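Local coordinates for protein glucose-6-phosphate 1-dehydrogenase (Kluyveromyces lactis, PDB 7E6I) that oxidises glucose 6-phosphate with NADP(+) to 6-phosphogluconolactone, the first and rate-limiting step of the oxidative pentose phosphate pathway, supplying NADPH, at residues 1-6 / 115-120; 261-266 / 424-429; 145-150 / 175-180. All coordinates share one frame; numbering follows the deposited sequence.

Interaction 1 (1-6 / 115-120)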
loop_
_atom_site.group_PDB
_atom_site.type_symbol
_atom_site.label_atom_id
_atom_site.label_comp_id
_atom_site.label_asym_id
_atom_site.label_seq_id
_atom_site.Cartn_x
_atom_site.Cartn_y
_atom_site.Cartn_z
ATOM N N MET A 1 -12.751 -9.132 -18.418
ATOM C CA MET A 1 -12.612 -10.138 -19.470
ATOM C C MET A 1 -11.815 -11.325 -18.913
ATOM O O MET A 1 -11.749 -12.398 -19.525
ATOM C CB MET A 1 -11.952 -9.522 -20.710
ATOM C CG MET A 1 -11.690 -10.468 -21.857
ATOM S SD MET A 1 -10.830 -9.615 -23.198
ATOM C CE MET A 1 -12.035 -9.703 -24.540
ATOM N N ALA A 2 -11.226 -11.129 -17.736
ATOM C CA ALA A 2 -10.767 -12.255 -16.937
ATOM C C ALA A 2 -11.962 -12.945 -16.285
ATOM O O ALA A 2 -13.017 -12.345 -16.058
ATOM C CB ALA A 2 -9.773 -11.808 -15.864
ATOM N N THR A 3 -11.788 -14.226 -15.987
ATOM C CA THR A 3 -12.878 -15.008 -15.426
ATOM C C THR A 3 -13.119 -14.641 -13.969
ATOM O O THR A 3 -12.182 -14.594 -13.165
ATOM C CB THR A 3 -12.555 -16.491 -15.557
ATOM O OG1 THR A 3 -12.145 -16.766 -16.905
ATOM C CG2 THR A 3 -13.772 -17.332 -15.197
ATOM N N GLN A 4 -14.378 -14.388 -13.620
ATOM C CA GLN A 4 -14.718 -14.060 -12.244
ATOM C C GLN A 4 -14.995 -15.327 -11.439
ATOM O O GLN A 4 -15.530 -16.310 -11.952
ATOM C CB GLN A 4 -15.919 -13.125 -12.196
ATOM C CG GLN A 4 -15.653 -11.784 -12.900
ATOM C CD GLN A 4 -16.801 -10.802 -12.732
ATOM O OE1 GLN A 4 -17.849 -11.145 -12.171
ATOM N NE2 GLN A 4 -16.618 -9.582 -13.224
ATOM N N PHE A 5 -14.580 -15.301 -10.175
ATOM C CA PHE A 5 -14.728 -16.414 -9.245
ATOM C C PHE A 5 -15.968 -16.143 -8.402
ATOM O O PHE A 5 -16.005 -15.159 -7.653
ATOM C CB PHE A 5 -13.507 -16.549 -8.327
ATOM C CG PHE A 5 -12.266 -17.119 -8.987
ATOM C CD1 PHE A 5 -12.190 -17.297 -10.362
ATOM C CD2 PHE A 5 -11.149 -17.457 -8.205
ATOM C CE1 PHE A 5 -11.028 -17.802 -10.953
ATOM C CE2 PHE A 5 -9.974 -17.970 -8.780
ATOM C CZ PHE A 5 -9.914 -18.141 -10.158
ATOM N N ASP A 6 -16.973 -17.015 -8.514
ATOM C CA ASP A 6 -18.221 -16.850 -7.774
ATOM C C ASP A 6 -18.563 -18.123 -7.008
ATOM O O ASP A 6 -18.302 -18.213 -5.806
ATOM C CB ASP A 6 -19.360 -16.466 -8.723
ATOM C CG ASP A 6 -20.520 -15.758 -8.016
ATOM O OD1 ASP A 6 -20.475 -15.586 -6.773
ATOM O OD2 ASP A 6 -21.489 -15.371 -8.716
ATOM N N GLU A 115 -14.567 -26.558 -14.128
ATOM C CA GLU A 115 -13.413 -25.662 -14.159
ATOM C C GLU A 115 -13.121 -25.239 -12.727
ATOM O O GLU A 115 -13.779 -24.330 -12.193
ATOM C CB GLU A 115 -13.679 -24.444 -15.036
ATOM C CG GLU A 115 -12.531 -23.477 -15.130
ATOM C CD GLU A 115 -12.876 -22.292 -16.012
ATOM O OE1 GLU A 115 -13.755 -21.487 -15.622
ATOM O OE2 GLU A 115 -12.287 -22.181 -17.109
ATOM N N PRO A 116 -12.165 -25.882 -12.069
ATOM C CA PRO A 116 -11.784 -25.444 -10.721
ATOM C C PRO A 116 -11.381 -23.971 -10.707
ATOM O O PRO A 116 -10.636 -23.500 -11.574
ATOM C CB PRO A 116 -10.603 -26.360 -10.372
ATOM C CG PRO A 116 -10.683 -27.504 -11.330
ATOM C CD PRO A 116 -11.341 -26.995 -12.567
ATOM N N HIS A 117 -11.904 -23.235 -9.728
ATOM C CA HIS A 117 -11.526 -21.846 -9.472
ATOM C C HIS A 117 -10.892 -21.793 -8.086
ATOM O O HIS A 117 -11.592 -21.935 -7.077
ATOM C CB HIS A 117 -12.731 -20.914 -9.531
ATOM C CG HIS A 117 -13.321 -20.746 -10.895
ATOM N ND1 HIS A 117 -14.568 -20.193 -11.097
ATOM C CD2 HIS A 117 -12.845 -21.062 -12.123
ATOM C CE1 HIS A 117 -14.832 -20.168 -12.393
ATOM N NE2 HIS A 117 -13.803 -20.692 -13.037
ATOM N N ARG A 118 -9.578 -21.579 -8.026
ATOM C CA ARG A 118 -8.835 -21.690 -6.773
ATOM C C ARG A 118 -8.005 -20.440 -6.510
ATOM O O ARG A 118 -7.201 -20.024 -7.357
ATOM C CB ARG A 118 -7.924 -22.929 -6.789
ATOM C CG ARG A 118 -8.672 -24.210 -7.120
ATOM C CD ARG A 118 -7.757 -25.398 -7.200
ATOM N NE ARG A 118 -8.492 -26.619 -7.519
ATOM C CZ ARG A 118 -7.974 -27.642 -8.184
ATOM N NH1 ARG A 118 -6.714 -27.596 -8.603
ATOM N NH2 ARG A 118 -8.708 -28.713 -8.423
ATOM N N LEU A 119 -8.198 -19.849 -5.332
ATOM C CA LEU A 119 -7.391 -18.733 -4.863
ATOM C C LEU A 119 -6.515 -19.227 -3.715
ATOM O O LEU A 119 -7.012 -19.845 -2.768
ATOM C CB LEU A 119 -8.273 -17.558 -4.415
ATOM C CG LEU A 119 -7.589 -16.257 -3.951
ATOM C CD1 LEU A 119 -6.840 -15.614 -5.110
ATOM C CD2 LEU A 119 -8.581 -15.249 -3.335
ATOM N N PHE A 120 -5.212 -18.983 -3.817
ATOM C CA PHE A 120 -4.258 -19.284 -2.754
ATOM C C PHE A 120 -3.742 -17.972 -2.180
ATOM O O PHE A 120 -3.011 -17.242 -2.857
ATOM C CB PHE A 120 -3.108 -20.131 -3.289
ATOM C CG PHE A 120 -3.538 -21.459 -3.819
ATOM C CD1 PHE A 120 -3.803 -22.514 -2.956
ATOM C CD2 PHE A 120 -3.706 -21.650 -5.180
ATOM C CE1 PHE A 120 -4.211 -23.744 -3.445
ATOM C CE2 PHE A 120 -4.115 -22.879 -5.676
ATOM C CZ PHE A 120 -4.373 -23.925 -4.809
HETATM O O HOH W 1 -16.267 -19.321 -9.500
#

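Interaction 2 (261-266 / 424-429)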
loop_
_atom_site.group_PDB
_atom_site.type_symbol
_atom_site.label_atom_id
_atom_site.label_comp_id
_atom_site.label_asym_id
_atom_site.label_seq_id
_atom_site.Cartn_x
_atom_site.Cartn_y
_atom_site.Cartn_z
ATOM N N PHE A 261 -8.914 0.090 -21.529
ATOM C CA PHE A 261 -9.565 -0.292 -20.277
ATOM C C PHE A 261 -9.002 -1.569 -19.686
ATOM O O PHE A 261 -9.429 -1.971 -18.602
ATOM C CB PHE A 261 -11.085 -0.431 -20.460
ATOM C CG PHE A 261 -11.786 0.891 -20.612
ATOM C CD1 PHE A 261 -11.908 1.488 -21.860
ATOM C CD2 PHE A 261 -12.281 1.566 -19.504
ATOM C CE1 PHE A 261 -12.529 2.723 -22.005
ATOM C CE2 PHE A 261 -12.905 2.814 -19.640
ATOM C CZ PHE A 261 -13.028 3.389 -20.890
ATOM N N ASP A 262 -8.043 -2.191 -20.349
ATOM C CA ASP A 262 -7.348 -3.331 -19.776
ATOM C C ASP A 262 -6.639 -2.923 -18.486
ATOM O O ASP A 262 -5.982 -1.874 -18.447
ATOM C CB ASP A 262 -6.342 -3.864 -20.787
ATOM C CG ASP A 262 -5.860 -5.251 -20.457
ATOM O OD1 ASP A 262 -5.593 -5.551 -19.272
ATOM O OD2 ASP A 262 -5.743 -6.053 -21.404
ATOM N N PRO A 263 -6.761 -3.699 -17.413
ATOM C CA PRO A 263 -5.960 -3.417 -16.217
ATOM C C PRO A 263 -4.481 -3.274 -16.503
ATOM O O PRO A 263 -3.801 -2.452 -15.867
ATOM C CB PRO A 263 -6.251 -4.629 -15.329
ATOM C CG PRO A 263 -7.644 -4.975 -15.687
ATOM C CD PRO A 263 -7.714 -4.793 -17.182
ATOM N N GLU A 264 -3.956 -4.034 -17.458
ATOM C CA GLU A 264 -2.549 -3.894 -17.786
ATOM C C GLU A 264 -2.230 -2.547 -18.418
ATOM O O GLU A 264 -1.055 -2.185 -18.506
ATOM C CB GLU A 264 -2.102 -5.019 -18.724
ATOM C CG GLU A 264 -2.220 -6.420 -18.156
ATOM C CD GLU A 264 -1.484 -6.606 -16.828
ATOM O OE1 GLU A 264 -0.592 -5.783 -16.478
ATOM O OE2 GLU A 264 -1.789 -7.603 -16.138
ATOM N N SER A 265 -3.228 -1.806 -18.895
ATOM C CA SER A 265 -2.931 -0.459 -19.353
ATOM C C SER A 265 -2.660 0.470 -18.181
ATOM O O SER A 265 -1.824 1.368 -18.298
ATOM C CB SER A 265 -4.055 0.085 -20.228
ATOM O OG SER A 265 -3.935 -0.443 -21.539
ATOM N N VAL A 266 -3.342 0.268 -17.052
ATOM C CA VAL A 266 -2.984 0.993 -15.835
ATOM C C VAL A 266 -1.552 0.679 -15.457
ATOM O O VAL A 266 -0.744 1.571 -15.164
ATOM C CB VAL A 266 -3.943 0.634 -14.687
ATOM C CG1 VAL A 266 -3.475 1.279 -13.429
ATOM C CG2 VAL A 266 -5.351 1.090 -15.003
ATOM N N LEU A 424 -12.184 -11.287 -8.800
ATOM C CA LEU A 424 -12.622 -10.843 -10.118
ATOM C C LEU A 424 -11.514 -10.867 -11.164
ATOM O O LEU A 424 -11.790 -10.581 -12.329
ATOM C CB LEU A 424 -13.220 -9.437 -10.036
ATOM C CG LEU A 424 -14.324 -9.210 -8.998
ATOM C CD1 LEU A 424 -14.506 -7.729 -8.728
ATOM C CD2 LEU A 424 -15.625 -9.833 -9.437
ATOM N N GLY A 425 -10.282 -11.217 -10.800
ATOM C CA GLY A 425 -9.213 -11.287 -11.784
ATOM C C GLY A 425 -8.638 -9.957 -12.254
ATOM O O GLY A 425 -7.952 -9.922 -13.284
ATOM N N ASP A 426 -8.869 -8.864 -11.519
ATOM C CA ASP A 426 -8.472 -7.521 -11.955
ATOM C C ASP A 426 -7.120 -7.156 -11.346
ATOM O O ASP A 426 -7.024 -6.935 -10.134
ATOM C CB ASP A 426 -9.545 -6.506 -11.559
ATOM C CG ASP A 426 -9.220 -5.093 -12.014
ATOM O OD1 ASP A 426 -8.095 -4.849 -12.522
ATOM O OD2 ASP A 426 -10.112 -4.219 -11.889
ATOM N N HIS A 427 -6.085 -7.047 -12.190
ATOM C CA HIS A 427 -4.730 -6.774 -11.714
ATOM C C HIS A 427 -4.456 -5.292 -11.441
ATOM O O HIS A 427 -3.309 -4.951 -11.116
ATOM C CB HIS A 427 -3.704 -7.311 -12.712
ATOM C CG HIS A 427 -3.443 -8.776 -12.568
ATOM N ND1 HIS A 427 -4.083 -9.727 -13.338
ATOM C CD2 HIS A 427 -2.630 -9.457 -11.721
ATOM C CE1 HIS A 427 -3.658 -10.928 -12.984
ATOM N NE2 HIS A 427 -2.776 -10.793 -12.008
ATOM N N SER A 428 -5.477 -4.429 -11.510
ATOM C CA SER A 428 -5.253 -2.983 -11.529
ATOM C C SER A 428 -4.571 -2.502 -10.256
ATOM O O SER A 428 -3.736 -1.596 -10.295
ATOM C CB SER A 428 -6.579 -2.256 -11.709
ATOM O OG SER A 428 -7.144 -2.597 -12.953
ATOM N N ASN A 429 -4.905 -3.112 -9.121
ATOM C CA ASN A 429 -4.390 -2.700 -7.825
ATOM C C ASN A 429 -3.330 -3.652 -7.286
ATOM O O ASN A 429 -3.200 -3.804 -6.067
ATOM C CB ASN A 429 -5.550 -2.582 -6.841
ATOM C CG ASN A 429 -6.626 -1.634 -7.336
ATOM O OD1 ASN A 429 -6.338 -0.720 -8.092
ATOM N ND2 ASN A 429 -7.869 -1.855 -6.918
#

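Interaction 3 (145-150 / 175-180)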
loop_
_atom_site.group_PDB
_atom_site.type_symbol
_atom_site.label_atom_id
_atom_site.label_comp_id
_atom_site.label_asym_id
_atom_site.label_seq_id
_atom_site.Cartn_x
_atom_site.Cartn_y
_atom_site.Cartn_z
ATOM N N GLY A 145 -8.233 -25.764 -14.968
ATOM C CA GLY A 145 -8.937 -24.814 -14.134
ATOM C C GLY A 145 -8.150 -23.524 -14.145
ATOM O O GLY A 145 -7.196 -23.395 -14.918
ATOM N N ILE A 146 -8.515 -22.564 -13.307
ATOM C CA ILE A 146 -7.717 -21.354 -13.150
ATOM C C ILE A 146 -7.370 -21.189 -11.672
ATOM O O ILE A 146 -8.239 -21.326 -10.801
ATOM C CB ILE A 146 -8.441 -20.116 -13.730
ATOM C CG1 ILE A 146 -7.984 -18.823 -13.048
ATOM C CG2 ILE A 146 -9.956 -20.291 -13.721
ATOM C CD1 ILE A 146 -6.619 -18.311 -13.558
ATOM N N GLN A 147 -6.092 -20.947 -11.392
ATOM C CA GLN A 147 -5.609 -20.709 -10.038
ATOM C C GLN A 147 -4.910 -19.356 -9.967
ATOM O O GLN A 147 -4.220 -18.948 -10.909
ATOM C CB GLN A 147 -4.640 -21.809 -9.567
ATOM C CG GLN A 147 -3.625 -22.202 -10.611
ATOM C CD GLN A 147 -4.049 -23.467 -11.356
ATOM O OE1 GLN A 147 -4.439 -24.457 -10.739
ATOM N NE2 GLN A 147 -4.001 -23.425 -12.689
ATOM N N ARG A 148 -5.089 -18.673 -8.843
ATOM C CA ARG A 148 -4.482 -17.378 -8.590
ATOM C C ARG A 148 -3.834 -17.405 -7.215
ATOM O O ARG A 148 -4.416 -17.925 -6.259
ATOM C CB ARG A 148 -5.529 -16.260 -8.661
ATOM C CG ARG A 148 -6.088 -16.027 -10.053
ATOM C CD ARG A 148 -7.302 -15.104 -10.038
ATOM N NE ARG A 148 -7.922 -15.029 -11.358
ATOM C CZ ARG A 148 -9.211 -14.781 -11.572
ATOM N NH1 ARG A 148 -10.039 -14.578 -10.551
ATOM N NH2 ARG A 148 -9.670 -14.740 -12.817
ATOM N N VAL A 149 -2.628 -16.860 -7.098
ATOM C CA VAL A 149 -1.968 -16.803 -5.802
ATOM C C VAL A 149 -1.702 -15.344 -5.442
ATOM O O VAL A 149 -1.245 -14.558 -6.277
ATOM C CB VAL A 149 -0.688 -17.665 -5.754
ATOM C CG1 VAL A 149 -0.258 -18.127 -7.145
ATOM C CG2 VAL A 149 0.438 -16.951 -5.012
ATOM N N ILE A 150 -2.033 -14.986 -4.204
ATOM C CA ILE A 150 -1.775 -13.669 -3.648
ATOM C C ILE A 150 -0.540 -13.754 -2.767
ATOM O O ILE A 150 -0.457 -14.617 -1.882
ATOM C CB ILE A 150 -2.980 -13.167 -2.838
ATOM C CG1 ILE A 150 -4.180 -12.920 -3.741
ATOM C CG2 ILE A 150 -2.622 -11.905 -2.091
ATOM C CD1 ILE A 150 -5.480 -12.875 -2.977
ATOM N N GLU A 175 2.486 -13.714 -14.546
ATOM C CA GLU A 175 1.927 -12.459 -14.067
ATOM C C GLU A 175 0.411 -12.519 -13.989
ATOM O O GLU A 175 -0.189 -11.896 -13.106
ATOM C CB GLU A 175 2.384 -11.307 -14.966
ATOM C CG GLU A 175 3.869 -10.978 -14.820
ATOM C CD GLU A 175 4.261 -10.657 -13.379
ATOM O OE1 GLU A 175 3.635 -9.750 -12.775
ATOM O OE2 GLU A 175 5.193 -11.311 -12.847
ATOM N N ASP A 176 -0.224 -13.296 -14.870
ATOM C CA ASP A 176 -1.683 -13.385 -14.873
ATOM C C ASP A 176 -2.226 -14.104 -13.645
ATOM O O ASP A 176 -3.337 -13.793 -13.198
ATOM C CB ASP A 176 -2.159 -14.077 -16.142
ATOM C CG ASP A 176 -2.398 -13.095 -17.269
ATOM O OD1 ASP A 176 -3.183 -12.127 -17.077
ATOM O OD2 ASP A 176 -1.793 -13.281 -18.347
ATOM N N GLU A 177 -1.470 -15.056 -13.090
ATOM C CA GLU A 177 -1.882 -15.798 -11.905
ATOM C C GLU A 177 -1.395 -15.174 -10.601
ATOM O O GLU A 177 -1.922 -15.512 -9.529
ATOM C CB GLU A 177 -1.364 -17.239 -11.994
ATOM C CG GLU A 177 -1.775 -17.966 -13.275
ATOM C CD GLU A 177 -0.914 -19.189 -13.570
ATOM O OE1 GLU A 177 -1.493 -20.278 -13.788
ATOM O OE2 GLU A 177 0.337 -19.057 -13.591
ATOM N N LEU A 178 -0.405 -14.282 -10.669
ATOM C CA LEU A 178 0.219 -13.665 -9.503
ATOM C C LEU A 178 -0.494 -12.369 -9.123
ATOM O O LEU A 178 -0.756 -11.521 -9.981
ATOM C CB LEU A 178 1.684 -13.375 -9.821
ATOM C CG LEU A 178 2.783 -14.114 -9.072
ATOM C CD1 LEU A 178 2.220 -15.285 -8.267
ATOM C CD2 LEU A 178 3.857 -14.546 -10.052
ATOM N N PHE A 179 -0.793 -12.203 -7.839
ATOM C CA PHE A 179 -1.422 -10.972 -7.353
ATOM C C PHE A 179 -0.588 -10.440 -6.189
ATOM O O PHE A 179 -0.797 -10.835 -5.036
ATOM C CB PHE A 179 -2.859 -11.218 -6.952
ATOM C CG PHE A 179 -3.797 -11.384 -8.118
ATOM C CD1 PHE A 179 -3.801 -12.558 -8.860
ATOM C CD2 PHE A 179 -4.669 -10.355 -8.483
ATOM C CE1 PHE A 179 -4.665 -12.708 -9.934
ATOM C CE2 PHE A 179 -5.531 -10.492 -9.552
ATOM C CZ PHE A 179 -5.537 -11.673 -10.278
ATOM N N ARG A 180 0.361 -9.552 -6.501
ATOM C CA ARG A 180 1.268 -8.985 -5.509
ATOM C C ARG A 180 0.625 -7.772 -4.857
ATOM O O ARG A 180 0.240 -6.818 -5.536
ATOM C CB ARG A 180 2.598 -8.575 -6.143
ATOM C CG ARG A 180 3.478 -9.709 -6.635
ATOM C CD ARG A 180 4.800 -9.150 -7.150
ATOM N NE ARG A 180 5.498 -10.057 -8.054
ATOM C CZ ARG A 180 5.144 -10.282 -9.320
ATOM N NH1 ARG A 180 4.100 -9.661 -9.839
ATOM N NH2 ARG A 180 5.844 -11.123 -10.078
HETATM O O HOH W 2 -4.352 -20.622 -13.699
#

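Interaction 1 (1-6 / 115-120)
In both Phe5 and His117, CG stands anti to the carbonyl carbon and beside the backbone N (chi1 -74° and -69°), and from there the two rings lie one against the other. The contact lays the N-terminal arm of the chain over the beginning of strand 117-122, one of the parallel strands of the Rossmann-type NADP-binding domain. The ring planes are only 4° apart, but the rings are strongly offset, with centroids 4.7 Å apart. What sits over the middle of the phenyl face is instead the methylene of His117: its CB lies 3.7 Å from the centroid of the Phe5 ring, a CH-pi contact almost on the ring normal. Phe5 CE2 reaches the strand backbone, 3.7 Å from Arg118 N. Ile146 and Arg148 of the adjacent strand also touch Phe5, the latter through a cation-pi contact, so the ring is buried although the arm around it is largely exposed.

Both nitrogens of the imidazole have partners. NE2 of His117 donates to OE1 of Glu115 at 2.7 Å; the oxygen lies close to the imidazole plane and is met on its anti side, with the donor tilted out of the carboxylate plane. This bond helps fix the rotation of the imidazole. Beside this pair, the methyl CG2 of Thr3 comes within 4.0 Å of His117 NE2, the two side chains crossing at about a right angle. At ND1, one water links the arm to the strand, accepting from Asp6 N at 2.6 Å and lying 2.5 Å from His117 ND1.

Interaction 2 (261-266 / 424-429)
An Asx turn in the loop after helix 414-423 meets the first turn of helix 263-276, and the contact is made by Pro263 against Asp426 and Ser428. Asp426 has its CG anti to the backbone N (chi1 -178°), and its OD1 accepts from Ser428 N at 2.8 Å, the donor lying above the carboxylate plane. The hydroxyl of Ser428 also approaches this oxygen, at a distance so short that its exact length is doubtful. The proline ring packs on these same polar atoms: Pro263 CG lies 3.2 Å from Asp426 OD1, and Pro263 CB is 3.3 Å from Ser428 OG. An alanine in place of Asp426 would probably leave Ser428 N without this acceptor, free the turn to shift, and open a gap beside the proline ring.

The helix start is itself capped, since Asp262 OD1 accepts from Glu264 N at 2.9 Å. The Glu264 chain bends at chi2 (-55°), and its OE2 lies 3.9 Å from His427 CB, while its OE1 forms salt bridges with Arg267 and Arg432. Gly425, with positive phi, closes helix 414-423 in a Schellman motif. The loop thus runs from that helix past the start of helix 263-276 toward helix 433-451, and His427 reaches strand 178-181, its NE2 hydrogen-bonded to Leu178 O and its ring stacked on Phe179.

Interaction 3 (145-150 / 175-180)
Val149 N donates to Glu177 O, and Phe179 N to Val149 O, each at 2.9 Å; these two bonds join strands 146-152 and 178-181 as parallel neighbours at one edge of the Rossmann-type sheet. The strands belong to a beta-alpha-beta unit whose crossover is helix 159-169. Both donors arrive nearly along the C=O axis, and CA of Arg148 and of Ile150 add CA-H...O contacts to the carbonyls of Glu177 and Phe179.

Side chains pack on both faces of this pair. On one, Val149 and Leu178 lie side by side, CG1 of Val149 being 3.9 Å from CD1 of Leu178. On the other, Ile150 CG1 meets Phe179 CB, and the aliphatic part of Arg148 crosses the Phe179 ring obliquely, its CD 3.6 Å from Phe179 CE1. Arg148 is extended from CG to NE; beyond it, NH2 hydrogen-bonds to Thr3 O. Phe430 meets the Phe179 ring edge-to-face.

Further out, Arg180 pairs with Glu175 in a two-bond salt bridge, NH1 to OE1 and NH2 to OE2, both oxygens near the guanidinium plane. Gln147, near the start of strand 146-152, and Glu177, just before strand 178-181, lie side by side; Gln147 NE2 is hydrogen-bonded to Thr142 O and Glu177 OE1 to Tyr141 OH. One water bridges them, accepting from Gln147 N at 2.9 Å and Gln147 NE2 at 3.0 Å, and donating to Glu177 OE1 at 2.9 Å.

In the fold
Interaction 3 is the buried core of the set, joined by backbone bonds within the parallel sheet, whereas interaction 2 is a surface contact of loop against helix with no hydrogen bond across it. Interaction 1 is intermediate: an exposed arm whose one buried aromatic reaches the sheet, with a water in place of direct bonds. Interactions 1 and 3 share that sheet, since strands 117-122 and 146-152 are neighbours in it, and Arg148 of interaction 3 reaches the arm of interaction 1. Interaction 2, in the C-terminal domain, reaches interaction 3 through His427 and brushes the arm of interaction 1, where Leu424 packs on Gln4. His427 thus joins the two domains at the sheet's edge.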